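Side-chain contacts in (2Z,6E)-hedycaryol synthase (Kitasatospora setae, PDB 4MC3), which catalyses the magnesium-dependent conversion of (2E,6E)-farnesyl diphosphate and water into (2Z,6E)-hedycaryol and diphosphate by a 1,11-cyclisation: residues 35-40 with 75-80; 22-27 with 66-71; 103-108 with 148-153; 128-131 with 137-140. All coordinates share one frame; numbering follows the deposited sequence.

How the contacts relate
The chain opens with helix 21-35, which supplies the first segment of contact 2; the loop just beyond it supplies that of contact 1. Helix 65-84 then packs against both, closing contact 2 through residues 66-71 and contact 1 through residues 75-80, so that the segments alternate and the two contacts cross. Contact 3 starts on the next helix, 95-107, and closes on helix 136-160. Contact 4, between the end of helix 118-131 and the start of helix 136-160, is nested inside that loop. Contacts 1 and 3 meet beside the bound nerolidol, where Thr78 CG2 lies 4.3 Å from Phe149 CE2; contacts 2 and 4 lie away from the metal- and ligand-binding residues.

Contact 1: 35-40 with 75-80; sequences NGLAPT and IALTFR
Leu37 and Pro39 meet the long side chain of Arg80 where, in the all-helical class I terpene synthase fold, the loop between helices 21-35 and 41-50 is laid against helix 65-84. Here an arginine meets a loop with its carbon chain as well as its polar end. Its CG stands anti to the backbone N (chi1 -178°), and a bend at chi2 (57°) then sends the remaining chain across the loop, with Arg80 CD 3.3 Å from Leu37 O. That oxygen lies over one face of the guanidinium, too poorly angled to take a hydrogen bond from NE. Pro39 lies over the same face, its side chain running opposite to the arginine's, with CD 3.6 Å from Arg80 NH2. The N-H of Arg80 NE goes instead to a water at the guanidinium edge, in its plane, 2.8 Å from NE; it also donates a weak bond to the carbonyl of Gly36, whose positive phi, with two bonds back into the last turn, makes the Schellman motif ending helix 21-35. A long, weak ion pair joins NH1 to Asp83 of the DDXXXE motif. An alanine in place of Arg80 removes the flat group and would probably leave a gap beside Pro39 and the water without its NE donor. Deeper in, Leu37 CD2 lies 4.1 Å from both Arg80 CG and Leu77 CD1.

Contact 2: 22-27 with 66-71; sequences EEASRA and DTLTIG
Ala24 sits directly opposite Leu68 and Thr69, and its small side chain is consistent with the close approach of the two helices: the CA atoms of Ala24 and Thr69 are only 4.9 Å apart. The methyl of Ala24 points at the other helix and is met from two positions, by Leu68 CD2 at 3.6 Å from Ala24 CB and by Thr69 OG1 at 3.7 Å from the same carbon. The hydroxyl makes no bond across the interface; its hydrogen bond runs back to Leu65 O in the preceding turn of its own helix. The pair belongs to the all-alpha class I terpene synthase fold, joining helices 21-35 and 65-84, whose segment axes approach to 8.8 Å and cross at -43°. Thr69 CG2, placed anti to the backbone N (chi1 -64° for OG1), reaches the more open rim, where it touches Ala27 CB at 3.6 Å. The two sides of the interface differ plainly: Ala24 and Leu68 are buried, with Leu65 and Leu72 also packing on Ala24, whereas Ala27 and Thr69 remain partly accessible. Round the solvent side of helix 21-35, Glu22 and Arg26 are exposed, and Ser25, whose CB points away from helix 65-84, bonds Asp53 OD2 through OG.

Contact 3: 103-108 with 148-153; sequences ELRGTL and AFLQTY
Arg105 and Gln151 meet through bent chains: the arginine, with CG beside the backbone N, runs straight at chi2 and folds at chi3 (71°), while the glutamine sets CG anti to its backbone N and turns at chi2. They bridge two nearly antiparallel helices of the class I terpene synthase bundle, 95-107 and 136-160, whose segment axes lie 10.4 Å apart. Arg105 NH1 donates to Gln151 OE1 at 2.7 Å, with a bent N-H...O angle of 139°. The acceptor lies at the guanidinium edge, almost in its plane, but the donor stands well above the amide carbonyl plane and not on a lone pair, and the two flat groups are turned 76° apart. A leucine replacing Arg105 would probably leave Gln151 OE1 without this donor and the amide end freer to rotate. Next to the polar bridge the contact is apolar: Leu150 points at helix 95-107, and its CD1 touches Arg105 CG at 4.0 Å and Leu104 CB at 4.1 Å, the Arg105 and Leu150 side chains sliding past each other in opposite directions. Neighbouring Phe149 instead touches the bound nerolidol and is important for stabilising the cation at C-11. Its carbonyl is gripped twice, by Thr152 N, 3.2 Å from Phe149 O, and by Thr152 OG1, which donates to that oxygen in the carbonyl plane at 2.7 Å.

Contact 4: 128-131 with 137-140; sequences QETA and TWCD
Ala131 and Cys139 mark the nearest backbone approach, their CA atoms 6.2 Å apart, between the last turn of helix 118-131 and the first turns of helix 136-160. Only five residues separate the segments, so the second helix packs against the first soon after the chain leaves it. The side chains work in two pairs. Cys139, with SG anti to its carbonyl carbon (chi1 -66°), aims the sulfur at the end of the first helix, where SG is 3.9 Å from Ala131 CB and also 3.9 Å from Ala131 O. Beside it, Trp138, its CB toward the first helix and CG anti to the backbone N (chi1 -179°), brings its benzo edge to Thr130, whose methyl lies near the ring plane: Thr130 CG2 is 3.8 Å from Trp138 CH2 and 4.1 Å from Trp138 CZ3. The two chains cross at about a right angle. This is a short helix-loop-helix connection of the all-alpha class I terpene synthase fold, joining consecutive helices far from the active site. Across the two segments the meeting is apolar, and Thr130 OG1 and Trp138 NE1 have their polar partners outside them: Thr130 OG1 donates to Leu126 O and accepts from Trp74 NE1. The indole nitrogen of Trp138 donates to Asp186 O, while its ring meets Phe195 edge-to-face. In the connecting loop, Arg134 bonds Thr130 O through NH1 and packs on Cys139.

Contact 1: 35-40 with 75-80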
loop_
_atom_site.group_PDB
_atom_site.type_symbol
_atom_site.label_atom_id
_atom_site.label_comp_id
_atom_site.label_asym_id
_atom_site.label_seq_id
_atom_site.Cartn_x
_atom_site.Cartn_y
_atom_site.Cartn_z
ATOM N N ASN A 35 23.271 -0.785 -1.248
ATOM C CA ASN A 35 22.774 -1.709 -0.189
ATOM C C ASN A 35 22.806 -3.216 -0.361
ATOM O O ASN A 35 22.413 -3.964 0.564
ATOM C CB ASN A 35 21.308 -1.343 0.053
ATOM C CG ASN A 35 21.212 -0.068 0.811
ATOM O OD1 ASN A 35 21.197 1.038 0.259
ATOM N ND2 ASN A 35 21.174 -0.204 2.086
ATOM N N GLY A 36 23.210 -3.694 -1.522
ATOM C CA GLY A 36 23.286 -5.130 -1.742
ATOM C C GLY A 36 21.921 -5.768 -1.817
ATOM O O GLY A 36 21.794 -6.978 -1.647
ATOM N N LEU A 37 20.902 -4.962 -2.122
ATOM C CA LEU A 37 19.552 -5.504 -2.235
ATOM C C LEU A 37 19.288 -6.278 -3.525
ATOM O O LEU A 37 18.235 -6.896 -3.700
ATOM C CB LEU A 37 18.500 -4.391 -2.083
ATOM C CG LEU A 37 18.495 -3.705 -0.732
ATOM C CD1 LEU A 37 17.498 -2.577 -0.770
ATOM C CD2 LEU A 37 18.202 -4.660 0.417
ATOM N N ALA A 38 20.241 -6.264 -4.445
ATOM C CA ALA A 38 20.125 -7.101 -5.609
ATOM C C ALA A 38 21.534 -7.586 -5.938
ATOM O O ALA A 38 22.099 -7.211 -6.982
ATOM C CB ALA A 38 19.483 -6.336 -6.748
ATOM N N PRO A 39 22.107 -8.420 -5.035
ATOM C CA PRO A 39 23.527 -8.795 -5.013
ATOM C C PRO A 39 23.944 -9.807 -6.076
ATOM O O PRO A 39 25.129 -10.088 -6.237
ATOM C CB PRO A 39 23.685 -9.425 -3.632
ATOM C CG PRO A 39 22.384 -10.125 -3.436
ATOM C CD PRO A 39 21.339 -9.231 -4.067
ATOM N N THR A 40 22.976 -10.356 -6.784
ATOM C CA THR A 40 23.208 -11.315 -7.846
ATOM C C THR A 40 22.492 -10.761 -9.058
ATOM O O THR A 40 21.584 -9.941 -8.912
ATOM C CB THR A 40 22.637 -12.712 -7.489
ATOM O OG1 THR A 40 21.212 -12.644 -7.353
ATOM C CG2 THR A 40 23.229 -13.219 -6.184
ATOM N N ILE A 75 9.668 0.956 -1.743
ATOM C CA ILE A 75 9.118 -0.100 -2.620
ATOM C C ILE A 75 10.179 -1.142 -2.994
ATOM O O ILE A 75 9.918 -2.336 -2.945
ATOM C CB ILE A 75 8.448 0.512 -3.851
ATOM C CG1 ILE A 75 7.192 1.321 -3.440
ATOM C CG2 ILE A 75 8.118 -0.577 -4.839
ATOM C CD1 ILE A 75 6.522 2.031 -4.618
ATOM N N ALA A 76 11.382 -0.691 -3.317
ATOM C CA ALA A 76 12.449 -1.642 -3.643
ATOM C C ALA A 76 12.786 -2.524 -2.459
ATOM O O ALA A 76 12.978 -3.733 -2.613
ATOM C CB ALA A 76 13.682 -0.890 -4.092
ATOM N N LEU A 77 12.886 -1.926 -1.280
ATOM C CA LEU A 77 13.143 -2.706 -0.079
ATOM C C LEU A 77 12.059 -3.743 0.168
ATOM O O LEU A 77 12.367 -4.879 0.536
ATOM C CB LEU A 77 13.349 -1.797 1.095
ATOM C CG LEU A 77 13.607 -2.464 2.427
ATOM C CD1 LEU A 77 14.916 -3.216 2.499
ATOM C CD2 LEU A 77 13.526 -1.384 3.501
ATOM N N THR A 78 10.792 -3.328 0.049
ATOM C CA THR A 78 9.695 -4.274 0.294
ATOM C C THR A 78 9.644 -5.399 -0.737
ATOM O O THR A 78 9.336 -6.543 -0.375
ATOM C CB THR A 78 8.336 -3.566 0.518
ATOM O OG1 THR A 78 7.954 -2.890 -0.645
ATOM C CG2 THR A 78 8.430 -2.595 1.615
ATOM N N PHE A 79 10.028 -5.099 -1.993
ATOM C CA PHE A 79 10.174 -6.154 -2.980
ATOM C C PHE A 79 11.195 -7.167 -2.551
ATOM O O PHE A 79 10.947 -8.394 -2.649
ATOM C CB PHE A 79 10.553 -5.648 -4.386
ATOM C CG PHE A 79 10.972 -6.791 -5.290
ATOM C CD1 PHE A 79 12.311 -7.054 -5.548
ATOM C CD2 PHE A 79 10.017 -7.726 -5.713
ATOM C CE1 PHE A 79 12.683 -8.144 -6.306
ATOM C CE2 PHE A 79 10.395 -8.824 -6.466
ATOM C CZ PHE A 79 11.734 -9.027 -6.762
ATOM N N ARG A 80 12.330 -6.695 -2.058
ATOM C CA ARG A 80 13.401 -7.598 -1.627
ATOM C C ARG A 80 12.978 -8.410 -0.401
ATOM O O ARG A 80 13.218 -9.611 -0.362
ATOM C CB ARG A 80 14.680 -6.843 -1.367
ATOM C CG ARG A 80 15.868 -7.713 -0.947
ATOM C CD ARG A 80 16.198 -8.806 -1.961
ATOM N NE ARG A 80 17.485 -9.396 -1.615
ATOM C CZ ARG A 80 18.030 -10.468 -2.188
ATOM N NH1 ARG A 80 17.418 -11.113 -3.179
ATOM N NH2 ARG A 80 19.200 -10.889 -1.759
HETATM O O HOH W 1 19.248 -8.204 0.237
#

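Contact 2: 22-27 with 66-71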
loop_
_atom_site.group_PDB
_atom_site.type_symbol
_atom_site.label_atom_id
_atom_site.label_comp_id
_atom_site.label_asym_id
_atom_site.label_seq_id
_atom_site.Cartn_x
_atom_site.Cartn_y
_atom_site.Cartn_z
ATOM N N GLU A 22 12.128 8.845 -14.425
ATOM C CA GLU A 22 13.436 8.432 -14.956
ATOM C C GLU A 22 14.547 8.790 -13.938
ATOM O O GLU A 22 15.341 7.939 -13.561
ATOM C CB GLU A 22 13.681 9.012 -16.373
ATOM C CG GLU A 22 13.745 7.942 -17.473
ATOM C CD GLU A 22 12.437 7.167 -17.712
ATOM O OE1 GLU A 22 11.522 7.712 -18.376
ATOM O OE2 GLU A 22 12.334 5.989 -17.281
ATOM N N GLU A 23 14.554 10.025 -13.447
ATOM C CA GLU A 23 15.544 10.479 -12.463
ATOM C C GLU A 23 15.406 9.755 -11.115
ATOM O O GLU A 23 16.404 9.318 -10.510
ATOM C CB GLU A 23 15.382 11.975 -12.232
ATOM C CG GLU A 23 16.468 12.662 -11.422
ATOM C CD GLU A 23 16.508 14.178 -11.675
ATOM O OE1 GLU A 23 15.562 14.727 -12.306
ATOM O OE2 GLU A 23 17.494 14.824 -11.246
ATOM N N ALA A 24 14.173 9.603 -10.637
ATOM C CA ALA A 24 13.989 8.883 -9.356
ATOM C C ALA A 24 14.427 7.421 -9.485
ATOM O O ALA A 24 14.970 6.872 -8.547
ATOM C CB ALA A 24 12.558 8.935 -8.928
ATOM N N SER A 25 14.149 6.786 -10.625
ATOM C CA SER A 25 14.531 5.392 -10.870
ATOM C C SER A 25 16.035 5.204 -10.821
ATOM O O SER A 25 16.510 4.262 -10.203
ATOM C CB SER A 25 14.014 4.885 -12.214
ATOM O OG SER A 25 14.422 3.534 -12.388
ATOM N N ARG A 26 16.789 6.138 -11.400
ATOM C CA ARG A 26 18.270 6.063 -11.289
ATOM C C ARG A 26 18.711 6.193 -9.822
ATOM O O ARG A 26 19.631 5.492 -9.398
ATOM C CB ARG A 26 18.943 7.142 -12.152
ATOM C CG ARG A 26 19.107 6.763 -13.616
ATOM C CD ARG A 26 20.042 7.738 -14.335
ATOM N NE ARG A 26 19.583 9.128 -14.247
ATOM C CZ ARG A 26 18.679 9.696 -15.064
ATOM N NH1 ARG A 26 18.108 8.995 -16.047
ATOM N NH2 ARG A 26 18.330 10.978 -14.891
ATOM N N ALA A 27 18.057 7.070 -9.036
ATOM C CA ALA A 27 18.420 7.209 -7.627
ATOM C C ALA A 27 18.055 5.910 -6.872
ATOM O O ALA A 27 18.767 5.476 -5.991
ATOM C CB ALA A 27 17.746 8.391 -7.002
ATOM N N ASP A 66 12.403 14.401 -4.708
ATOM C CA ASP A 66 12.973 13.932 -3.386
ATOM C C ASP A 66 11.996 12.944 -2.740
ATOM O O ASP A 66 12.380 11.824 -2.387
ATOM C CB ASP A 66 13.332 15.055 -2.410
ATOM C CG ASP A 66 14.528 15.894 -2.885
ATOM O OD1 ASP A 66 15.349 15.418 -3.719
ATOM O OD2 ASP A 66 14.658 17.026 -2.384
ATOM N N THR A 67 10.715 13.305 -2.708
ATOM C CA THR A 67 9.695 12.402 -2.127
ATOM C C THR A 67 9.554 11.153 -2.961
ATOM O O THR A 67 9.467 10.028 -2.423
ATOM C CB THR A 67 8.332 13.115 -1.965
ATOM O OG1 THR A 67 8.513 14.235 -1.085
ATOM C CG2 THR A 67 7.279 12.209 -1.386
ATOM N N LEU A 68 9.446 11.290 -4.283
ATOM C CA LEU A 68 9.357 10.097 -5.097
ATOM C C LEU A 68 10.535 9.134 -4.854
ATOM O O LEU A 68 10.354 7.909 -4.805
ATOM C CB LEU A 68 9.229 10.449 -6.580
ATOM C CG LEU A 68 9.106 9.265 -7.532
ATOM C CD1 LEU A 68 7.918 8.384 -7.248
ATOM C CD2 LEU A 68 9.083 9.735 -8.992
ATOM N N THR A 69 11.741 9.702 -4.766
ATOM C CA THR A 69 12.924 8.894 -4.611
ATOM C C THR A 69 12.888 8.105 -3.251
ATOM O O THR A 69 13.135 6.898 -3.278
ATOM C CB THR A 69 14.164 9.782 -4.656
ATOM O OG1 THR A 69 14.261 10.397 -5.968
ATOM C CG2 THR A 69 15.374 8.972 -4.385
ATOM N N ILE A 70 12.512 8.754 -2.163
ATOM C CA ILE A 70 12.392 8.048 -0.909
ATOM C C ILE A 70 11.326 6.948 -1.026
ATOM O O ILE A 70 11.508 5.837 -0.557
ATOM C CB ILE A 70 12.235 9.002 0.288
ATOM C CG1 ILE A 70 10.932 9.570 0.410
ATOM C CG2 ILE A 70 13.228 10.106 0.307
ATOM C CD1 ILE A 70 10.848 10.681 1.421
ATOM N N GLY A 71 10.202 7.266 -1.638
ATOM C CA GLY A 71 9.147 6.239 -1.822
ATOM C C GLY A 71 9.633 5.025 -2.613
ATOM O O GLY A 71 9.346 3.867 -2.286
#

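Contact 3: 103-108 with 148-153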
loop_
_atom_site.group_PDB
_atom_site.type_symbol
_atom_site.label_atom_id
_atom_site.label_comp_id
_atom_site.label_asym_id
_atom_site.label_seq_id
_atom_site.Cartn_x
_atom_site.Cartn_y
_atom_site.Cartn_z
ATOM N N GLU A 103 12.452 -9.719 13.387
ATOM C CA GLU A 103 13.738 -9.042 13.246
ATOM C C GLU A 103 13.537 -7.718 12.479
ATOM O O GLU A 103 14.062 -6.698 12.875
ATOM C CB GLU A 103 14.720 -9.897 12.465
ATOM C CG GLU A 103 16.062 -9.183 12.316
ATOM C CD GLU A 103 17.078 -9.982 11.560
ATOM O OE1 GLU A 103 16.789 -10.399 10.418
ATOM O OE2 GLU A 103 18.170 -10.183 12.119
ATOM N N LEU A 104 12.721 -7.742 11.434
ATOM C CA LEU A 104 12.436 -6.512 10.677
ATOM C C LEU A 104 11.680 -5.489 11.547
ATOM O O LEU A 104 12.009 -4.291 11.591
ATOM C CB LEU A 104 11.674 -6.858 9.411
ATOM C CG LEU A 104 12.481 -7.603 8.341
ATOM C CD1 LEU A 104 11.579 -8.182 7.269
ATOM C CD2 LEU A 104 13.556 -6.741 7.690
ATOM N N ARG A 105 10.647 -5.947 12.234
ATOM C CA ARG A 105 9.831 -5.102 13.076
ATOM C C ARG A 105 10.666 -4.424 14.147
ATOM O O ARG A 105 10.472 -3.222 14.473
ATOM C CB ARG A 105 8.718 -5.918 13.736
ATOM C CG ARG A 105 7.558 -6.223 12.822
ATOM C CD ARG A 105 6.536 -7.081 13.550
ATOM N NE ARG A 105 5.889 -6.236 14.530
ATOM C CZ ARG A 105 4.658 -6.353 14.965
ATOM N NH1 ARG A 105 3.867 -7.335 14.554
ATOM N NH2 ARG A 105 4.225 -5.458 15.838
ATOM N N GLY A 106 11.586 -5.195 14.700
ATOM C CA GLY A 106 12.509 -4.738 15.710
ATOM C C GLY A 106 13.320 -3.550 15.248
ATOM O O GLY A 106 13.558 -2.614 16.052
ATOM N N THR A 107 13.732 -3.572 13.970
ATOM C CA THR A 107 14.568 -2.490 13.426
ATOM C C THR A 107 13.874 -1.144 13.521
ATOM O O THR A 107 14.539 -0.096 13.623
ATOM C CB THR A 107 15.139 -2.727 11.994
ATOM O OG1 THR A 107 14.114 -2.548 11.003
ATOM C CG2 THR A 107 15.776 -4.090 11.843
ATOM N N LEU A 108 12.558 -1.150 13.519
ATOM C CA LEU A 108 11.757 0.096 13.536
ATOM C C LEU A 108 11.738 0.738 14.909
ATOM O O LEU A 108 11.260 1.861 15.066
ATOM C CB LEU A 108 10.347 -0.134 13.061
ATOM C CG LEU A 108 10.333 -0.829 11.708
ATOM C CD1 LEU A 108 8.886 -1.130 11.425
ATOM C CD2 LEU A 108 10.991 0.135 10.694
ATOM N N ALA A 148 1.860 -3.469 10.503
ATOM C CA ALA A 148 0.632 -4.223 10.147
ATOM C C ALA A 148 0.905 -5.000 8.819
ATOM O O ALA A 148 0.558 -6.150 8.683
ATOM C CB ALA A 148 -0.581 -3.345 10.018
ATOM N N PHE A 149 1.484 -4.327 7.831
ATOM C CA PHE A 149 1.880 -4.939 6.534
ATOM C C PHE A 149 2.792 -6.133 6.806
ATOM O O PHE A 149 2.546 -7.219 6.308
ATOM C CB PHE A 149 2.544 -3.862 5.660
ATOM C CG PHE A 149 3.287 -4.387 4.508
ATOM C CD1 PHE A 149 2.644 -4.751 3.318
ATOM C CD2 PHE A 149 4.673 -4.442 4.563
ATOM C CE1 PHE A 149 3.383 -5.252 2.257
ATOM C CE2 PHE A 149 5.385 -4.925 3.542
ATOM C CZ PHE A 149 4.777 -5.355 2.398
ATOM N N LEU A 150 3.843 -5.958 7.609
ATOM C CA LEU A 150 4.824 -7.035 7.840
ATOM C C LEU A 150 4.132 -8.237 8.543
ATOM O O LEU A 150 4.350 -9.377 8.181
ATOM C CB LEU A 150 5.965 -6.526 8.697
ATOM C CG LEU A 150 6.935 -5.568 7.985
ATOM C CD1 LEU A 150 7.954 -5.119 9.002
ATOM C CD2 LEU A 150 7.579 -6.180 6.799
ATOM N N GLN A 151 3.268 -7.929 9.480
ATOM C CA GLN A 151 2.587 -8.953 10.273
ATOM C C GLN A 151 1.690 -9.820 9.441
ATOM O O GLN A 151 1.474 -11.009 9.781
ATOM C CB GLN A 151 1.830 -8.353 11.425
ATOM C CG GLN A 151 1.356 -9.384 12.478
ATOM C CD GLN A 151 2.499 -10.097 13.221
ATOM O OE1 GLN A 151 3.699 -9.690 13.182
ATOM N NE2 GLN A 151 2.156 -11.201 13.876
ATOM N N THR A 152 1.184 -9.313 8.316
ATOM C CA THR A 152 0.328 -10.140 7.442
ATOM C C THR A 152 1.025 -11.361 6.923
ATOM O O THR A 152 0.338 -12.396 6.703
ATOM C CB THR A 152 -0.315 -9.342 6.294
ATOM O OG1 THR A 152 0.657 -8.893 5.341
ATOM C CG2 THR A 152 -1.158 -8.257 6.869
ATOM N N TYR A 153 2.348 -11.328 6.776
ATOM C CA TYR A 153 3.122 -12.514 6.405
ATOM C C TYR A 153 2.973 -13.615 7.453
ATOM O O TYR A 153 2.727 -14.800 7.080
ATOM C CB TYR A 153 4.571 -12.172 6.173
ATOM C CG TYR A 153 4.854 -11.371 4.915
ATOM C CD1 TYR A 153 4.969 -12.003 3.680
ATOM C CD2 TYR A 153 5.082 -9.985 4.971
ATOM C CE1 TYR A 153 5.257 -11.281 2.530
ATOM C CE2 TYR A 153 5.330 -9.242 3.806
ATOM C CZ TYR A 153 5.431 -9.896 2.594
ATOM O OH TYR A 153 5.704 -9.216 1.404
#

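Contact 4: 128-131 with 137-140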
loop_
_atom_site.group_PDB
_atom_site.type_symbol
_atom_site.label_atom_id
_atom_site.label_comp_id
_atom_site.label_asym_id
_atom_site.label_seq_id
_atom_site.Cartn_x
_atom_site.Cartn_y
_atom_site.Cartn_z
ATOM N N GLN A 128 15.722 5.300 9.748
ATOM C CA GLN A 128 16.391 6.450 10.342
ATOM C C GLN A 128 16.303 7.691 9.454
ATOM O O GLN A 128 15.986 8.820 9.949
ATOM C CB GLN A 128 17.861 6.141 10.707
ATOM C CG GLN A 128 18.559 7.289 11.489
ATOM C CD GLN A 128 19.112 8.469 10.653
ATOM O OE1 GLN A 128 19.274 8.415 9.405
ATOM N NE2 GLN A 128 19.410 9.567 11.352
ATOM N N GLU A 129 16.574 7.534 8.175
ATOM C CA GLU A 129 16.517 8.638 7.206
ATOM C C GLU A 129 15.101 9.202 7.057
ATOM O O GLU A 129 14.881 10.401 6.975
ATOM C CB GLU A 129 17.088 8.200 5.856
ATOM C CG GLU A 129 16.877 9.205 4.710
ATOM C CD GLU A 129 17.355 8.746 3.324
ATOM O OE1 GLU A 129 17.817 7.580 3.136
ATOM O OE2 GLU A 129 17.254 9.587 2.379
ATOM N N THR A 130 14.128 8.317 7.008
ATOM C CA THR A 130 12.745 8.698 6.810
ATOM C C THR A 130 12.178 9.445 8.031
ATOM O O THR A 130 11.418 10.438 7.888
ATOM C CB THR A 130 11.946 7.423 6.457
ATOM O OG1 THR A 130 12.479 6.825 5.248
ATOM C CG2 THR A 130 10.489 7.761 6.191
ATOM N N ALA A 131 12.480 8.972 9.225
ATOM C CA ALA A 131 11.917 9.534 10.454
ATOM C C ALA A 131 12.553 10.880 10.796
ATOM O O ALA A 131 11.941 11.663 11.485
ATOM C CB ALA A 131 12.101 8.590 11.608
ATOM N N THR A 137 3.783 12.129 15.318
ATOM C CA THR A 137 2.467 11.534 15.071
ATOM C C THR A 137 2.498 10.804 13.731
ATOM O O THR A 137 1.936 9.694 13.581
ATOM C CB THR A 137 1.335 12.584 15.141
ATOM O OG1 THR A 137 1.316 13.198 16.484
ATOM C CG2 THR A 137 -0.034 12.015 14.927
ATOM N N TRP A 138 3.136 11.427 12.755
ATOM C CA TRP A 138 3.304 10.771 11.428
ATOM C C TRP A 138 4.139 9.503 11.530
ATOM O O TRP A 138 3.808 8.475 11.009
ATOM C CB TRP A 138 3.908 11.730 10.417
ATOM C CG TRP A 138 4.072 11.084 9.071
ATOM C CD1 TRP A 138 3.116 11.032 8.099
ATOM C CD2 TRP A 138 5.199 10.393 8.583
ATOM N NE1 TRP A 138 3.575 10.290 7.042
ATOM C CE2 TRP A 138 4.852 9.890 7.305
ATOM C CE3 TRP A 138 6.460 10.068 9.105
ATOM C CZ2 TRP A 138 5.707 9.114 6.561
ATOM C CZ3 TRP A 138 7.319 9.260 8.369
ATOM C CH2 TRP A 138 6.918 8.775 7.073
ATOM N N CYS A 139 5.249 9.572 12.252
ATOM C CA CYS A 139 6.148 8.435 12.410
ATOM C C CYS A 139 5.398 7.269 13.023
ATOM O O CYS A 139 5.521 6.131 12.588
ATOM C CB CYS A 139 7.407 8.776 13.217
ATOM S SG CYS A 139 8.530 9.956 12.450
ATOM N N ASP A 140 4.613 7.557 14.053
ATOM C CA ASP A 140 3.866 6.504 14.731
ATOM C C ASP A 140 2.822 5.869 13.761
ATOM O O ASP A 140 2.581 4.653 13.791
ATOM C CB ASP A 140 3.142 7.063 15.943
ATOM C CG ASP A 140 4.058 7.334 17.102
ATOM O OD1 ASP A 140 5.216 6.879 17.119
ATOM O OD2 ASP A 140 3.572 7.975 18.055
#